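Local coordinates for protein sulfate transporter 4.1, chloroplastic (Arabidopsis thaliana, PDB 7LHV) that cotransports sulfate and protons across a membrane, as an SLC26-family symporter that may take part in regulating sulfate assimilation, at residues Thr78-Pro81 against Cys82-Trp85; Asn170-Leu173 against His174-Ala178; Tyr448-Ala451 against Ile452-Arg456. One frame throughout, in Å; residues are numbered along the deposited sequence.

Contact 1: Thr78-Pro81 against Cys82-Trp85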
ATOM      1  N   THR A  78      23.605  19.220 -18.812  1.00101.45           N
ATOM      2  CA  THR A  78      22.619  18.154 -18.669  1.00101.45           C
ATOM      3  C   THR A  78      23.279  16.843 -18.253  1.00101.45           C
ATOM      4  O   THR A  78      22.793  16.152 -17.351  1.00101.45           O
ATOM      5  CB  THR A  78      21.848  17.976 -19.977  1.00101.45           C
ATOM      6  OG1 THR A  78      21.216  19.211 -20.334  1.00101.45           O
ATOM      7  CG2 THR A  78      20.790  16.894 -19.831  1.00101.45           C
ATOM      8  N   LEU A  79      24.389  16.486 -18.898  1.00 95.34           N
ATOM      9  CA  LEU A  79      25.017  15.204 -18.601  1.00 95.34           C
ATOM     10  C   LEU A  79      25.894  15.250 -17.356  1.00 95.34           C
ATOM     11  O   LEU A  79      26.003  14.245 -16.645  1.00 95.34           O
ATOM     12  CB  LEU A  79      25.842  14.727 -19.797  1.00 95.34           C
ATOM     13  CG  LEU A  79      25.058  14.134 -20.968  1.00 95.34           C
ATOM     14  CD1 LEU A  79      25.993  13.397 -21.908  1.00 95.34           C
ATOM     15  CD2 LEU A  79      23.957  13.211 -20.472  1.00 95.34           C
ATOM     16  N   PHE A  80      26.522  16.393 -17.070  1.00 86.27           N
ATOM     17  CA  PHE A  80      27.479  16.519 -15.972  1.00 86.27           C
ATOM     18  C   PHE A  80      26.986  17.585 -15.001  1.00 86.27           C
ATOM     19  O   PHE A  80      27.277  18.778 -15.177  1.00 86.27           O
ATOM     20  CB  PHE A  80      28.866  16.868 -16.499  1.00 86.27           C
ATOM     21  CG  PHE A  80      29.470  15.805 -17.367  1.00 86.27           C
ATOM     22  CD1 PHE A  80      29.209  14.468 -17.132  1.00 86.27           C
ATOM     23  CD2 PHE A  80      30.300  16.146 -18.420  1.00 86.27           C
ATOM     24  CE1 PHE A  80      29.765  13.491 -17.933  1.00 86.27           C
ATOM     25  CE2 PHE A  80      30.858  15.175 -19.223  1.00 86.27           C
ATOM     26  CZ  PHE A  80      30.590  13.847 -18.979  1.00 86.27           C
ATOM     27  N   PRO A  81      26.243  17.203 -13.963  1.00 77.96           N
ATOM     28  CA  PRO A  81      25.780  18.203 -12.987  1.00 77.96           C
ATOM     29  C   PRO A  81      26.902  18.859 -12.202  1.00 77.96           C
ATOM     30  O   PRO A  81      26.671  19.908 -11.588  1.00 77.96           O
ATOM     31  CB  PRO A  81      24.846  17.399 -12.072  1.00 77.96           C
ATOM     32  CG  PRO A  81      25.247  15.982 -12.261  1.00 77.96           C
ATOM     33  CD  PRO A  81      25.714  15.861 -13.675  1.00 77.96           C
ATOM     34  N   CYS A  82      28.105  18.277 -12.201  1.00 79.96           N
ATOM     35  CA  CYS A  82      29.215  18.861 -11.454  1.00 79.96           C
ATOM     36  C   CYS A  82      29.499  20.288 -11.906  1.00 79.96           C
ATOM     37  O   CYS A  82      29.821  21.156 -11.084  1.00 79.96           O
ATOM     38  CB  CYS A  82      30.464  17.996 -11.612  1.00 79.96           C
ATOM     39  SG  CYS A  82      31.106  17.922 -13.297  1.00 79.96           S
ATOM     40  N   PHE A  83      29.354  20.555 -13.206  1.00 85.64           N
ATOM     41  CA  PHE A  83      29.619  21.891 -13.724  1.00 85.64           C
ATOM     42  C   PHE A  83      28.715  22.940 -13.095  1.00 85.64           C
ATOM     43  O   PHE A  83      29.055  24.127 -13.123  1.00 85.64           O
ATOM     44  CB  PHE A  83      29.466  21.902 -15.243  1.00 85.64           C
ATOM     45  CG  PHE A  83      30.613  21.266 -15.967  1.00 85.64           C
ATOM     46  CD1 PHE A  83      31.764  21.986 -16.242  1.00 85.64           C
ATOM     47  CD2 PHE A  83      30.546  19.945 -16.373  1.00 85.64           C
ATOM     48  CE1 PHE A  83      32.824  21.401 -16.908  1.00 85.64           C
ATOM     49  CE2 PHE A  83      31.602  19.353 -17.039  1.00 85.64           C
ATOM     50  CZ  PHE A  83      32.741  20.084 -17.307  1.00 85.64           C
ATOM     51  N   ARG A  84      27.588  22.526 -12.505  1.00 81.69           N
ATOM     52  CA  ARG A  84      26.729  23.475 -11.807  1.00 81.69           C
ATOM     53  C   ARG A  84      27.491  24.239 -10.734  1.00 81.69           C
ATOM     54  O   ARG A  84      27.157  25.392 -10.443  1.00 81.69           O
ATOM     55  CB  ARG A  84      25.531  22.755 -11.191  1.00 81.69           C
ATOM     56  CG  ARG A  84      24.399  22.480 -12.162  1.00 81.69           C
ATOM     57  CD  ARG A  84      23.267  21.739 -11.475  1.00 81.69           C
ATOM     58  NE  ARG A  84      22.735  22.493 -10.347  1.00 81.69           N
ATOM     59  CZ  ARG A  84      22.048  21.959  -9.347  1.00 81.69           C
ATOM     60  NH1 ARG A  84      21.787  20.664  -9.302  1.00 81.69           N
ATOM     61  NH2 ARG A  84      21.612  22.747  -8.368  1.00 81.69           N
ATOM     62  N   TRP A  85      28.513  23.624 -10.135  1.00 80.02           N
ATOM     63  CA  TRP A  85      29.368  24.348  -9.205  1.00 80.02           C
ATOM     64  C   TRP A  85      30.729  24.697  -9.790  1.00 80.02           C
ATOM     65  O   TRP A  85      31.491  25.424  -9.143  1.00 80.02           O
ATOM     66  CB  TRP A  85      29.558  23.553  -7.904  1.00 80.02           C
ATOM     67  CG  TRP A  85      29.949  22.120  -8.086  1.00 80.02           C
ATOM     68  CD1 TRP A  85      29.119  21.040  -8.067  1.00 80.02           C
ATOM     69  CD2 TRP A  85      31.270  21.607  -8.299  1.00 80.02           C
ATOM     70  NE1 TRP A  85      29.838  19.887  -8.261  1.00 80.02           N
ATOM     71  CE2 TRP A  85      31.162  20.208  -8.407  1.00 80.02           C
ATOM     72  CE3 TRP A  85      32.533  22.194  -8.414  1.00 80.02           C
ATOM     73  CZ2 TRP A  85      32.266  19.387  -8.624  1.00 80.02           C
ATOM     74  CZ3 TRP A  85      33.628  21.379  -8.629  1.00 80.02           C
ATOM     75  CH2 TRP A  85      33.488  19.991  -8.733  1.00 80.02           C
TER
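The carbonyl oxygen of Pro81 receives the backbone N of Arg84, with O and N 2.9 Å apart, a short bond that spans only three residues. Cys82 O likewise accepts Trp85 N, three residues on, and Phe80 O reaches Phe83 N in a weak bond of 3.4 Å. Proline suits its place where the chain leaves helix 72-79, since it has no N-H that would need an acceptor. Phe80 and Phe83 lie side by side and point the same way: CB of Phe80 meets the edge of the Phe83 ring, 3.5 Å from its CD2, and Phe83 also packs on Ile76. Cys82 turns SG between its own N and carbonyl carbon (chi1 65°), which brings it 4.0 Å from Phe80 CB. The methylenes of Arg84 run past Pro81 O, while its NH2 is bonded to Glu362 O. Buried Trp85 lays a ring face over the carbonyl carbon of Cys82 and touches Arg145 and Thr404. Successive bonds from the N-H of residue i+3 to the carbonyl of residue i, the first of them weak and accepted by Phe80 itself, are characteristic of 3-10-type turns, here linking two short helices.

Contact 2: Asn170-Leu173 against His174-Ala178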
ATOM      1  N   ASN A 170      32.938 -18.961   2.060  1.00 94.98           N
ATOM      2  CA  ASN A 170      33.719 -19.014   0.828  1.00 94.98           C
ATOM      3  C   ASN A 170      34.836 -17.979   0.828  1.00 94.98           C
ATOM      4  O   ASN A 170      35.961 -18.275   0.409  1.00 94.98           O
ATOM      5  CB  ASN A 170      32.808 -18.818  -0.382  1.00 94.98           C
ATOM      6  CG  ASN A 170      31.901 -20.005  -0.625  1.00 94.98           C
ATOM      7  OD1 ASN A 170      32.211 -21.128  -0.231  1.00 94.98           O
ATOM      8  ND2 ASN A 170      30.771 -19.761  -1.277  1.00 94.98           N
ATOM      9  N   GLU A 171      34.532 -16.750   1.259  1.00 94.40           N
ATOM     10  CA  GLU A 171      35.476 -15.636   1.321  1.00 94.40           C
ATOM     11  C   GLU A 171      35.883 -15.195  -0.084  1.00 94.40           C
ATOM     12  O   GLU A 171      36.575 -14.188  -0.256  1.00 94.40           O
ATOM     13  CB  GLU A 171      36.704 -16.004   2.165  1.00 94.40           C
ATOM     14  CG  GLU A 171      37.648 -14.848   2.474  1.00 94.40           C
ATOM     15  CD  GLU A 171      38.521 -15.112   3.684  1.00 94.40           C
ATOM     16  OE1 GLU A 171      38.053 -15.795   4.621  1.00 94.40           O
ATOM     17  OE2 GLU A 171      39.677 -14.639   3.699  1.00 94.40           O
ATOM     18  N   GLU A 172      35.430 -15.926  -1.093  1.00 88.51           N
ATOM     19  CA  GLU A 172      35.641 -15.583  -2.491  1.00 88.51           C
ATOM     20  C   GLU A 172      34.337 -15.341  -3.227  1.00 88.51           C
ATOM     21  O   GLU A 172      34.261 -14.435  -4.062  1.00 88.51           O
ATOM     22  CB  GLU A 172      36.434 -16.690  -3.199  1.00 88.51           C
ATOM     23  CG  GLU A 172      36.741 -16.398  -4.658  1.00 88.51           C
ATOM     24  CD  GLU A 172      37.663 -15.207  -4.832  1.00 88.51           C
ATOM     25  OE1 GLU A 172      38.441 -14.911  -3.900  1.00 88.51           O
ATOM     26  OE2 GLU A 172      37.610 -14.564  -5.902  1.00 88.51           O
ATOM     27  N   LEU A 173      33.306 -16.137  -2.942  1.00 80.43           N
ATOM     28  CA  LEU A 173      31.977 -15.834  -3.458  1.00 80.43           C
ATOM     29  C   LEU A 173      31.385 -14.611  -2.774  1.00 80.43           C
ATOM     30  O   LEU A 173      30.528 -13.937  -3.355  1.00 80.43           O
ATOM     31  CB  LEU A 173      31.059 -17.043  -3.285  1.00 80.43           C
ATOM     32  CG  LEU A 173      29.706 -16.977  -3.993  1.00 80.43           C
ATOM     33  CD1 LEU A 173      29.896 -16.832  -5.492  1.00 80.43           C
ATOM     34  CD2 LEU A 173      28.874 -18.203  -3.670  1.00 80.43           C
ATOM     35  N   HIS A 174      31.830 -14.304  -1.552  1.00 80.37           N
ATOM     36  CA  HIS A 174      31.356 -13.106  -0.867  1.00 80.37           C
ATOM     37  C   HIS A 174      31.694 -11.849  -1.655  1.00 80.37           C
ATOM     38  O   HIS A 174      30.860 -10.948  -1.795  1.00 80.37           O
ATOM     39  CB  HIS A 174      31.966 -13.018   0.531  1.00 80.37           C
ATOM     40  CG  HIS A 174      31.196 -13.752   1.581  1.00 80.37           C
ATOM     41  ND1 HIS A 174      30.416 -13.106   2.515  1.00 80.37           N
ATOM     42  CD2 HIS A 174      31.097 -15.073   1.856  1.00 80.37           C
ATOM     43  CE1 HIS A 174      29.863 -13.999   3.316  1.00 80.37           C
ATOM     44  NE2 HIS A 174      30.260 -15.201   2.938  1.00 80.37           N
ATOM     45  N   ILE A 175      32.919 -11.772  -2.176  1.00 70.23           N
ATOM     46  CA  ILE A 175      33.356 -10.578  -2.894  1.00 70.23           C
ATOM     47  C   ILE A 175      32.541 -10.390  -4.167  1.00 70.23           C
ATOM     48  O   ILE A 175      32.043  -9.294  -4.455  1.00 70.23           O
ATOM     49  CB  ILE A 175      34.861 -10.670  -3.195  1.00 70.23           C
ATOM     50  CG1 ILE A 175      35.664 -10.563  -1.898  1.00 70.23           C
ATOM     51  CG2 ILE A 175      35.269  -9.606  -4.191  1.00 70.23           C
ATOM     52  CD1 ILE A 175      37.051 -11.141  -1.997  1.00 70.23           C
ATOM     53  N   GLU A 176      32.402 -11.460  -4.955  1.00 72.26           N
ATOM     54  CA  GLU A 176      31.640 -11.369  -6.195  1.00 72.26           C
ATOM     55  C   GLU A 176      30.178 -11.056  -5.918  1.00 72.26           C
ATOM     56  O   GLU A 176      29.550 -10.288  -6.653  1.00 72.26           O
ATOM     57  CB  GLU A 176      31.771 -12.665  -6.992  1.00 72.26           C
ATOM     58  CG  GLU A 176      33.191 -12.988  -7.418  1.00 72.26           C
ATOM     59  CD  GLU A 176      33.274 -14.259  -8.238  1.00 72.26           C
ATOM     60  OE1 GLU A 176      32.215 -14.866  -8.499  1.00 72.26           O
ATOM     61  OE2 GLU A 176      34.395 -14.646  -8.625  1.00 72.26           O
ATOM     62  N   LEU A 177      29.619 -11.642  -4.859  1.00 67.17           N
ATOM     63  CA  LEU A 177      28.236 -11.355  -4.503  1.00 67.17           C
ATOM     64  C   LEU A 177      28.060  -9.901  -4.093  1.00 67.17           C
ATOM     65  O   LEU A 177      27.067  -9.267  -4.459  1.00 67.17           O
ATOM     66  CB  LEU A 177      27.778 -12.292  -3.389  1.00 67.17           C
ATOM     67  CG  LEU A 177      27.342 -13.687  -3.837  1.00 67.17           C
ATOM     68  CD1 LEU A 177      27.134 -14.586  -2.634  1.00 67.17           C
ATOM     69  CD2 LEU A 177      26.078 -13.597  -4.664  1.00 67.17           C
ATOM     70  N   ALA A 178      29.011  -9.350  -3.336  1.00 58.94           N
ATOM     71  CA  ALA A 178      28.920  -7.946  -2.942  1.00 58.94           C
ATOM     72  C   ALA A 178      29.024  -7.019  -4.148  1.00 58.94           C
ATOM     73  O   ALA A 178      28.284  -6.031  -4.248  1.00 58.94           O
ATOM     74  CB  ALA A 178      30.002  -7.616  -1.918  1.00 58.94           C
TER
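Asn170 meets His174 through its backbone: its N lies near the plane of the imidazole, at the ring edge, 4.3 Å from CD2. Glu171 follows with a positive phi of 68°, a left-handed conformation that turns the chain. Its N comes 3.9 Å from the same His174 CD2, and its carbonyl O lies 3.5 Å from CD1 of Ile175, so the loop passes close to the first turn of helix 173-194. Glu172 leads its CB away from the helix, but a bend at chi2 brings the carboxylate back, leaving its OE2 4.2 Å from OE2 of Glu176. Leu173 ties in through its O, which accepts the N of Leu177 at 2.9 Å, an ordinary helical bond. Its CG, set trans to its own N (chi1 -170°), packs 3.8 Å from Leu177 CD1, where the two leucines cross obliquely; Leu177 continues onto Leu163 and Ile166 of helix 153-166. The polar ends find partners outside the two segments. Glu176 OE1 is bonded to Ser326 OG, its OE2 has a long, weak ion pair with Arg325, and His174 NE2 bonds weakly to Ala167 O. Two carboxylates so close would probably repel each other, but they gather at the amino end of a helix, whose dipole should favour negative charge, and Arg325 probably offsets part of the cost.

Contact 3: Tyr448-Ala451 against Ile452-Arg456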
ATOM      1  N   TYR A 448      17.142   7.031  20.730  1.00 61.46           N
ATOM      2  CA  TYR A 448      16.094   7.021  21.744  1.00 61.46           C
ATOM      3  C   TYR A 448      15.498   8.400  21.991  1.00 61.46           C
ATOM      4  O   TYR A 448      14.408   8.496  22.571  1.00 61.46           O
ATOM      5  CB  TYR A 448      16.636   6.463  23.061  1.00 61.46           C
ATOM      6  CG  TYR A 448      17.812   7.236  23.612  1.00 61.46           C
ATOM      7  CD1 TYR A 448      19.102   6.991  23.164  1.00 61.46           C
ATOM      8  CD2 TYR A 448      17.631   8.215  24.578  1.00 61.46           C
ATOM      9  CE1 TYR A 448      20.177   7.696  23.661  1.00 61.46           C
ATOM     10  CE2 TYR A 448      18.700   8.927  25.082  1.00 61.46           C
ATOM     11  CZ  TYR A 448      19.971   8.662  24.620  1.00 61.46           C
ATOM     12  OH  TYR A 448      21.039   9.368  25.119  1.00 61.46           O
ATOM     13  N   ASP A 449      16.187   9.466  21.581  1.00 64.09           N
ATOM     14  CA  ASP A 449      15.631  10.805  21.735  1.00 64.09           C
ATOM     15  C   ASP A 449      14.345  10.958  20.937  1.00 64.09           C
ATOM     16  O   ASP A 449      13.376  11.560  21.414  1.00 64.09           O
ATOM     17  CB  ASP A 449      16.655  11.854  21.307  1.00 64.09           C
ATOM     18  CG  ASP A 449      17.462  12.385  22.472  1.00 64.09           C
ATOM     19  OD1 ASP A 449      17.130  12.052  23.627  1.00 64.09           O
ATOM     20  OD2 ASP A 449      18.427  13.140  22.231  1.00 64.09           O
ATOM     21  N   GLU A 450      14.313  10.412  19.720  1.00 60.69           N
ATOM     22  CA  GLU A 450      13.080  10.442  18.945  1.00 60.69           C
ATOM     23  C   GLU A 450      12.002   9.600  19.607  1.00 60.69           C
ATOM     24  O   GLU A 450      10.819   9.934  19.530  1.00 60.69           O
ATOM     25  CB  GLU A 450      13.324   9.956  17.520  1.00 60.69           C
ATOM     26  CG  GLU A 450      12.177  10.221  16.567  1.00 60.69           C
ATOM     27  CD  GLU A 450      11.974  11.701  16.309  1.00 60.69           C
ATOM     28  OE1 GLU A 450      12.949  12.471  16.443  1.00 60.69           O
ATOM     29  OE2 GLU A 450      10.841  12.100  15.968  1.00 60.69           O
ATOM     30  N   ALA A 451      12.384   8.498  20.254  1.00 56.08           N
ATOM     31  CA  ALA A 451      11.396   7.699  20.974  1.00 56.08           C
ATOM     32  C   ALA A 451      10.764   8.498  22.104  1.00 56.08           C
ATOM     33  O   ALA A 451       9.542   8.465  22.295  1.00 56.08           O
ATOM     34  CB  ALA A 451      12.040   6.425  21.513  1.00 56.08           C
ATOM     35  N   ILE A 452      11.581   9.235  22.859  1.00 59.02           N
ATOM     36  CA  ILE A 452      11.049  10.075  23.929  1.00 59.02           C
ATOM     37  C   ILE A 452      10.157  11.171  23.356  1.00 59.02           C
ATOM     38  O   ILE A 452       9.081  11.464  23.893  1.00 59.02           O
ATOM     39  CB  ILE A 452      12.200  10.654  24.768  1.00 59.02           C
ATOM     40  CG1 ILE A 452      12.907   9.537  25.532  1.00 59.02           C
ATOM     41  CG2 ILE A 452      11.683  11.706  25.730  1.00 59.02           C
ATOM     42  CD1 ILE A 452      14.143   9.990  26.261  1.00 59.02           C
ATOM     43  N   PHE A 453      10.588  11.789  22.254  1.00 59.55           N
ATOM     44  CA  PHE A 453       9.784  12.834  21.627  1.00 59.55           C
ATOM     45  C   PHE A 453       8.439  12.293  21.158  1.00 59.55           C
ATOM     46  O   PHE A 453       7.400  12.936  21.350  1.00 59.55           O
ATOM     47  CB  PHE A 453      10.553  13.445  20.459  1.00 59.55           C
ATOM     48  CG  PHE A 453       9.809  14.526  19.739  1.00 59.55           C
ATOM     49  CD1 PHE A 453       9.673  15.781  20.301  1.00 59.55           C
ATOM     50  CD2 PHE A 453       9.252  14.287  18.496  1.00 59.55           C
ATOM     51  CE1 PHE A 453       8.992  16.776  19.636  1.00 59.55           C
ATOM     52  CE2 PHE A 453       8.570  15.280  17.827  1.00 59.55           C
ATOM     53  CZ  PHE A 453       8.440  16.526  18.397  1.00 59.55           C
ATOM     54  N   LEU A 454       8.440  11.111  20.538  1.00 56.55           N
ATOM     55  CA  LEU A 454       7.194  10.499  20.093  1.00 56.55           C
ATOM     56  C   LEU A 454       6.291  10.174  21.271  1.00 56.55           C
ATOM     57  O   LEU A 454       5.077  10.393  21.208  1.00 56.55           O
ATOM     58  CB  LEU A 454       7.485   9.235  19.285  1.00 56.55           C
ATOM     59  CG  LEU A 454       8.228   9.427  17.967  1.00 56.55           C
ATOM     60  CD1 LEU A 454       8.435   8.098  17.271  1.00 56.55           C
ATOM     61  CD2 LEU A 454       7.487  10.392  17.080  1.00 56.55           C
ATOM     62  N   TRP A 455       6.860   9.646  22.356  1.00 58.80           N
ATOM     63  CA  TRP A 455       6.050   9.372  23.535  1.00 58.80           C
ATOM     64  C   TRP A 455       5.421  10.653  24.064  1.00 58.80           C
ATOM     65  O   TRP A 455       4.275  10.647  24.527  1.00 58.80           O
ATOM     66  CB  TRP A 455       6.893   8.711  24.620  1.00 58.80           C
ATOM     67  CG  TRP A 455       6.173   8.595  25.921  1.00 58.80           C
ATOM     68  CD1 TRP A 455       6.224   9.464  26.970  1.00 58.80           C
ATOM     69  CD2 TRP A 455       5.291   7.541  26.316  1.00 58.80           C
ATOM     70  NE1 TRP A 455       5.424   9.019  27.992  1.00 58.80           N
ATOM     71  CE2 TRP A 455       4.841   7.839  27.616  1.00 58.80           C
ATOM     72  CE3 TRP A 455       4.839   6.373  25.696  1.00 58.80           C
ATOM     73  CZ2 TRP A 455       3.961   7.012  28.306  1.00 58.80           C
ATOM     74  CZ3 TRP A 455       3.966   5.556  26.382  1.00 58.80           C
ATOM     75  CH2 TRP A 455       3.535   5.878  27.672  1.00 58.80           C
ATOM     76  N   ARG A 456       6.158  11.762  24.002  1.00 64.79           N
ATOM     77  CA  ARG A 456       5.620  13.027  24.485  1.00 64.79           C
ATOM     78  C   ARG A 456       4.520  13.556  23.570  1.00 64.79           C
ATOM     79  O   ARG A 456       3.525  14.111  24.051  1.00 64.79           O
ATOM     80  CB  ARG A 456       6.741  14.054  24.623  1.00 64.79           C
ATOM     81  CG  ARG A 456       6.283  15.417  25.107  1.00 64.79           C
ATOM     82  CD  ARG A 456       7.471  16.289  25.467  1.00 64.79           C
ATOM     83  NE  ARG A 456       8.335  16.529  24.317  1.00 64.79           N
ATOM     84  CZ  ARG A 456       8.727  17.730  23.913  1.00 64.79           C
ATOM     85  NH1 ARG A 456       8.350  18.829  24.545  1.00 64.79           N
ATOM     86  NH2 ARG A 456       9.519  17.828  22.849  1.00 64.79           N
TER
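Four regular backbone bonds join the two segments: Ile452 N to Tyr448 O, Phe453 N to Asp449 O, Leu454 N to Glu450 O at 2.8 Å, and Trp455 N to Ala451 O at 2.9 Å. Each runs from residue i+4 back to i, the pattern of an alpha-helix, and together they set which side chains come together. Glu450 carries much of the side-chain contact. Its CG lies opposite its backbone N (chi1 -168°), and a bend at chi2 (67°) tilts the carboxylate forward, toward the next turn, so that OE2 rests 3.7 Å from CD2 of Phe453 and 3.9 Å from CD2 of Leu454. The Glu450 and Phe453 side chains lie side by side, pointing the same way, the carboxylate and ring planes 54° apart, so they are not stacked. It is a carboxylate oxygen, not the methylenes, that meets these carbons, which is a van der Waals contact and no polar bond. Leu454 also places its CG over Glu450 O, close to the backbone. At the start of the first segment, the Tyr448 ring receives Ile452 CD1 at its edge, with CD2 of the ring 4.3 Å away, a loose apolar touch on the surface.

Farther out, neighbouring helices hold these groups. Glu450 touches Ser210 and Leu454 touches Ser207, both on helix 206-229. Ala451, small enough to let a helix come near, packs on Trp465 of helix 459-474, and Leu454 meets Asp461, Phe462 and Trp465 there. Trp455 makes a cation-pi contact with Lys459 and an edge-to-face contact with Phe462. The second subunit also comes in, where Phe453 packs on its Glu588, Leu454 on its Ser584 and Arg456 on its Arg619. Helix 448-457 thus packs on helices 206-229 and 459-474 of its own chain and on helices of the partner's STAS region.

Following the chain from the N terminus, the three contacts come in series; none nests within or crosses another, and each joins adjoining segments, so none closes a long loop. Contact 1 makes the turn from helix 72-79 to helix 83-86, ahead of the long helix 91-119. Contact 2 ends the loop after helix 153-166 and starts helix 173-194, tying that pair together. Contact 3 comes far later, within helix 448-457, and meets the partner subunit, whereas the other two touch no second chain. Centres of contacts 1 and 2 are about 35 Å apart; contacts 1 and 3 lie on opposite sides of the chain's centre, about 41 Å between centres.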